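Local coordinates for TRAP dicarboxylate transporter-DctP subunit (Desulfovibrio desulfuricans subsp. desulfuricans, PDB 4NHB), which binds sn-glycerol-3-phosphate and probably delivers it, as a periplasmic solute-binding protein, to a TRAP transporter, at residues T92-S97 with M105-M110; L312-D315 with A320-I323. One frame throughout, in Å; residues are numbered along the deposited sequence.

Contact 1. Residues T92-S97 with M105-M110. With G3P (sn-glycerol-3-phosphate), chain P.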
loop_
_atom_site.group_PDB
_atom_site.type_symbol
_atom_site.label_atom_id
_atom_site.label_comp_id
_atom_site.label_asym_id
_atom_site.label_seq_id
_atom_site.Cartn_x
_atom_site.Cartn_y
_atom_site.Cartn_z
ATOM N N THR A 92 6.381 1.823 2.851
ATOM C CA THR A 92 5.303 1.073 3.465
ATOM C C THR A 92 3.985 1.787 3.205
ATOM O O THR A 92 3.964 2.848 2.527
ATOM C CB THR A 92 5.603 0.815 4.967
ATOM O OG1 THR A 92 4.770 -0.240 5.451
ATOM C CG2 THR A 92 5.356 2.042 5.829
ATOM N N GLY A 93 2.898 1.212 3.717
ATOM C CA GLY A 93 1.580 1.753 3.536
ATOM C C GLY A 93 0.859 2.166 4.822
ATOM O O GLY A 93 1.406 2.880 5.674
ATOM N N THR A 94 -0.394 1.737 4.953
ATOM C CA THR A 94 -1.218 2.213 6.065
ATOM C C THR A 94 -0.846 1.574 7.417
ATOM O O THR A 94 -1.566 1.749 8.435
ATOM C CB THR A 94 -2.699 1.979 5.792
ATOM O OG1 THR A 94 -2.879 0.594 5.474
ATOM C CG2 THR A 94 -3.214 2.886 4.636
ATOM N N GLN A 95 0.254 0.818 7.420
ATOM C CA GLN A 95 0.913 0.388 8.649
ATOM C C GLN A 95 1.197 1.609 9.541
ATOM O O GLN A 95 1.174 1.542 10.764
ATOM C CB GLN A 95 2.218 -0.344 8.324
ATOM C CG GLN A 95 2.073 -1.749 7.631
ATOM C CD GLN A 95 1.839 -1.664 6.108
ATOM O OE1 GLN A 95 1.503 -0.603 5.559
ATOM N NE2 GLN A 95 2.024 -2.779 5.433
ATOM N N THR A 96 1.465 2.744 8.913
ATOM C CA THR A 96 1.799 3.945 9.665
ATOM C C THR A 96 0.576 4.565 10.294
ATOM O O THR A 96 0.688 5.561 11.027
ATOM C CB THR A 96 2.486 5.002 8.768
ATOM O OG1 THR A 96 1.588 5.334 7.718
ATOM C CG2 THR A 96 3.778 4.466 8.161
ATOM N N SER A 97 -0.601 3.990 10.036
ATOM C CA SER A 97 -1.784 4.346 10.807
ATOM C C SER A 97 -1.607 4.083 12.306
ATOM O O SER A 97 -2.362 4.618 13.095
ATOM C CB SER A 97 -3.047 3.639 10.280
ATOM O OG SER A 97 -3.026 2.242 10.507
ATOM N N MET A 105 -6.726 6.394 6.215
ATOM C CA MET A 105 -7.632 6.875 5.178
ATOM C C MET A 105 -7.037 6.932 3.760
ATOM O O MET A 105 -7.791 7.110 2.811
ATOM C CB MET A 105 -8.223 8.221 5.585
ATOM C CG MET A 105 -9.045 8.120 6.875
ATOM S SD MET A 105 -10.079 9.568 7.228
ATOM C CE MET A 105 -11.469 9.216 6.211
ATOM N N LEU A 106 -5.721 6.746 3.636
ATOM C CA LEU A 106 -5.077 6.544 2.333
ATOM C C LEU A 106 -5.728 5.360 1.611
ATOM O O LEU A 106 -5.776 5.329 0.384
ATOM C CB LEU A 106 -3.565 6.324 2.481
ATOM C CG LEU A 106 -2.731 7.566 2.913
ATOM C CD1 LEU A 106 -1.290 7.246 3.384
ATOM C CD2 LEU A 106 -2.654 8.569 1.811
ATOM N N GLU A 107 -6.226 4.389 2.386
ATOM C CA GLU A 107 -6.871 3.190 1.844
ATOM C C GLU A 107 -8.364 3.043 2.247
ATOM O O GLU A 107 -8.854 1.950 2.426
ATOM C CB GLU A 107 -6.041 1.944 2.236
ATOM C CG GLU A 107 -4.656 1.963 1.642
ATOM C CD GLU A 107 -3.788 0.750 1.957
ATOM O OE1 GLU A 107 -4.077 0.020 2.935
ATOM O OE2 GLU A 107 -2.785 0.547 1.209
ATOM N N THR A 108 -9.070 4.174 2.345
ATOM C CA THR A 108 -10.517 4.216 2.648
ATOM C C THR A 108 -11.261 3.312 1.705
ATOM O O THR A 108 -11.175 3.469 0.471
ATOM C CB THR A 108 -11.065 5.664 2.484
ATOM O OG1 THR A 108 -10.397 6.535 3.385
ATOM C CG2 THR A 108 -12.578 5.750 2.716
ATOM N N PRO A 109 -11.965 2.304 2.253
ATOM C CA PRO A 109 -12.640 1.400 1.330
ATOM C C PRO A 109 -13.706 2.123 0.517
ATOM O O PRO A 109 -14.343 3.023 1.033
ATOM C CB PRO A 109 -13.256 0.352 2.258
ATOM C CG PRO A 109 -12.371 0.353 3.475
ATOM C CD PRO A 109 -11.942 1.779 3.630
ATOM N N MET A 110 -13.864 1.750 -0.738
ATOM C CA MET A 110 -14.939 2.301 -1.568
ATOM C C MET A 110 -14.825 3.795 -1.805
ATOM O O MET A 110 -15.834 4.461 -2.022
ATOM C CB MET A 110 -16.292 2.059 -0.886
ATOM C CG MET A 110 -16.524 0.645 -0.475
ATOM S SD MET A 110 -16.312 -0.445 -1.877
ATOM C CE MET A 110 -17.110 0.468 -3.203
HETATM O O1 G3P P . -0.894 -0.493 2.899
HETATM C C1 G3P P . -1.206 -1.606 3.685
HETATM C C2 G3P P . -0.965 -2.895 2.888
HETATM O O2 G3P P . 0.377 -2.941 2.485
HETATM C C3 G3P P . -1.290 -4.110 3.772
HETATM O O1P G3P P . -1.650 -5.179 2.958
HETATM O O4P G3P P . 0.482 -5.539 1.840
HETATM O O2P G3P P . -0.000 -6.785 4.006
HETATM O O3P G3P P . -1.168 -7.450 1.905
HETATM P P G3P P . -0.510 -6.304 2.668
#
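T94 and E107 cross at an angle beside the glycerol end of sn-glycerol-3-phosphate. The hydroxyl T94 OG1 gives its proton to E107 OE1 at 2.9 Å, arriving from above the carboxylate, 61° out of its plane. The glutamate chain runs extended beyond CG (chi2 -179°), which lets its stem pass T94 CG2, 3.4 Å from E107 CG, before the carboxylate reaches the ligand. T94 CG2 also lies 4.1 Å from L106 CB. With OE1 held by T94 and by Y178 OH, E107 OE2 accepts from the ligand hydroxyl O1 at 2.7 Å and from I237 N. That hydroxyl O1 also receives T94 N at 3.1 Å, so both segments grip one ligand oxygen. Q95, bent at chi2 (81°), turns its amide back toward the sugar alcohol; NE2 makes a weak bond to ligand O2 and a second bond to E75. T94 O takes S97 N and, nearly in line with its C=O, S97 OG. T92 ends strand 89-92, and the rest of both segments lies in the loop leading to helix 115-122; M105 and T108 pack on helices 311-316 and 320-329, P109 on F313 of the first.

Contact 2. Residues L312-D315 with A320-I323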
loop_
_atom_site.group_PDB
_atom_site.type_symbol
_atom_site.label_atom_id
_atom_site.label_comp_id
_atom_site.label_asym_id
_atom_site.label_seq_id
_atom_site.Cartn_x
_atom_site.Cartn_y
_atom_site.Cartn_z
ATOM N N LEU A 312 -15.008 3.497 11.606
ATOM C CA LEU A 312 -13.666 3.422 12.146
ATOM C C LEU A 312 -12.973 4.782 12.019
ATOM O O LEU A 312 -12.289 5.216 12.942
ATOM C CB LEU A 312 -12.828 2.333 11.440
ATOM C CG LEU A 312 -11.317 2.444 11.665
ATOM C CD1 LEU A 312 -11.045 2.257 13.147
ATOM C CD2 LEU A 312 -10.516 1.423 10.810
ATOM N N PHE A 313 -13.148 5.471 10.884
ATOM C CA PHE A 313 -12.436 6.719 10.661
ATOM C C PHE A 313 -13.088 7.895 11.427
ATOM O O PHE A 313 -12.397 8.779 11.961
ATOM C CB PHE A 313 -12.400 7.089 9.171
ATOM C CG PHE A 313 -11.869 6.008 8.261
ATOM C CD1 PHE A 313 -10.687 5.382 8.517
ATOM C CD2 PHE A 313 -12.579 5.624 7.148
ATOM C CE1 PHE A 313 -10.208 4.399 7.662
ATOM C CE2 PHE A 313 -12.090 4.648 6.296
ATOM C CZ PHE A 313 -10.918 4.039 6.569
ATOM N N TYR A 314 -14.409 7.932 11.410
ATOM C CA TYR A 314 -15.126 8.970 12.141
ATOM C C TYR A 314 -14.771 8.884 13.636
ATOM O O TYR A 314 -14.562 9.919 14.296
ATOM C CB TYR A 314 -16.611 8.816 11.923
ATOM C CG TYR A 314 -17.101 9.230 10.544
ATOM C CD1 TYR A 314 -16.998 10.546 10.116
ATOM C CD2 TYR A 314 -17.729 8.315 9.708
ATOM C CE1 TYR A 314 -17.490 10.945 8.873
ATOM C CE2 TYR A 314 -18.202 8.693 8.473
ATOM C CZ TYR A 314 -18.087 10.013 8.066
ATOM O OH TYR A 314 -18.578 10.375 6.841
ATOM N N ASP A 315 -14.646 7.645 14.136
ATOM C CA ASP A 315 -14.274 7.398 15.528
ATOM C C ASP A 315 -12.843 7.820 15.808
ATOM O O ASP A 315 -12.557 8.378 16.860
ATOM C CB ASP A 315 -14.376 5.919 15.854
ATOM C CG ASP A 315 -15.804 5.427 16.000
ATOM O OD1 ASP A 315 -16.773 6.214 15.958
ATOM O OD2 ASP A 315 -15.947 4.206 16.142
ATOM N N ALA A 320 -12.013 13.486 9.704
ATOM C CA ALA A 320 -12.407 12.467 8.726
ATOM C C ALA A 320 -13.337 13.032 7.655
ATOM O O ALA A 320 -13.132 12.813 6.451
ATOM C CB ALA A 320 -13.071 11.258 9.421
ATOM N N GLN A 321 -14.362 13.764 8.072
ATOM C CA GLN A 321 -15.304 14.304 7.088
ATOM C C GLN A 321 -14.633 15.174 6.043
ATOM O O GLN A 321 -15.032 15.165 4.868
ATOM C CB GLN A 321 -16.427 15.099 7.750
ATOM C CG GLN A 321 -17.577 15.394 6.784
ATOM C CD GLN A 321 -18.139 14.129 6.155
ATOM O OE1 GLN A 321 -18.617 13.237 6.853
ATOM N NE2 GLN A 321 -18.066 14.037 4.837
ATOM N N ALA A 322 -13.624 15.935 6.444
ATOM C CA ALA A 322 -12.984 16.856 5.521
ATOM C C ALA A 322 -12.168 16.052 4.523
ATOM O O ALA A 322 -12.123 16.349 3.327
ATOM C CB ALA A 322 -12.080 17.828 6.272
ATOM N N ILE A 323 -11.517 15.017 5.041
ATOM C CA ILE A 323 -10.711 14.166 4.211
ATOM C C ILE A 323 -11.594 13.520 3.157
ATOM O O ILE A 323 -11.272 13.555 1.973
ATOM C CB ILE A 323 -9.929 13.126 5.076
ATOM C CG1 ILE A 323 -8.873 13.862 5.905
ATOM C CG2 ILE A 323 -9.232 12.053 4.186
ATOM C CD1 ILE A 323 -8.241 13.037 6.970
#
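The Y314 ring meets Q321 at its edge: the amide oxygen Q321 OE1 lies in the ring plane, beside CE1 and the hydroxyl, rather than over either face. Y314 OH donates to Q321 OE1 at 2.9 Å, while Y314 CE1 is 3.3 Å from Q321 OE1. Ring and amide planes are turned 31° against each other. The bond is bent at the acceptor, with a C=O...O angle of 136° and the hydroxyl tilted out of the carbonyl plane. Q321 can present its oxygen here because CG stands anti to the backbone N (chi1 -167°) and the chain then bends at chi2, bringing the amide back toward the tyrosine. Q321 NE2 is bound to D325, one turn further along the same helix, consistent with the oxygen, not the nitrogen, facing Y314.

Next to this polar link A320 CB lies 4.1 Å from Y314 CD1, oblique to the ring. On its other contact A320 CB reaches the backbone of the preceding residue, 3.6 Å from F313 O. A320 CB and F313 CB are 4.2 Å apart, whereas the F313 ring leads away from helix 320-329 into the interior. Y314 and Q321 are exposed; F313 and A320 are buried.

Only four residues separate the segments, and the nearest CA atoms, those of Y314 and A320, are 5.6 Å apart. These are two consecutive helices joined by a short turn, the last two modelled in this DctP-family chain. The contact packs 311-316 on the start of 320-329, and from the pair F313 and I323 both reach M105, in the loop that carries E107 of the ligand site.

In the fold
Contact 1 is wholly buried, about 7 Å from the centre of the chain to its own centre, and forms part of the ligand pocket; contact 2 lies about 19 Å out and is only partly buried. Each has a hydroxyl donating to a side-chain oxygen, but in contact 1 the acceptor is a carboxylate that also serves the ligand, whereas in contact 2 it is a neutral amide at the surface. The two are in series along the chain, with centres 13 Å apart, yet they touch through apolar packing: M105 CG lies 3.6 Å from F313 CD1, with T108 and P109 also on that ring. Segment 105-110 therefore lies between pocket and C-terminal helices.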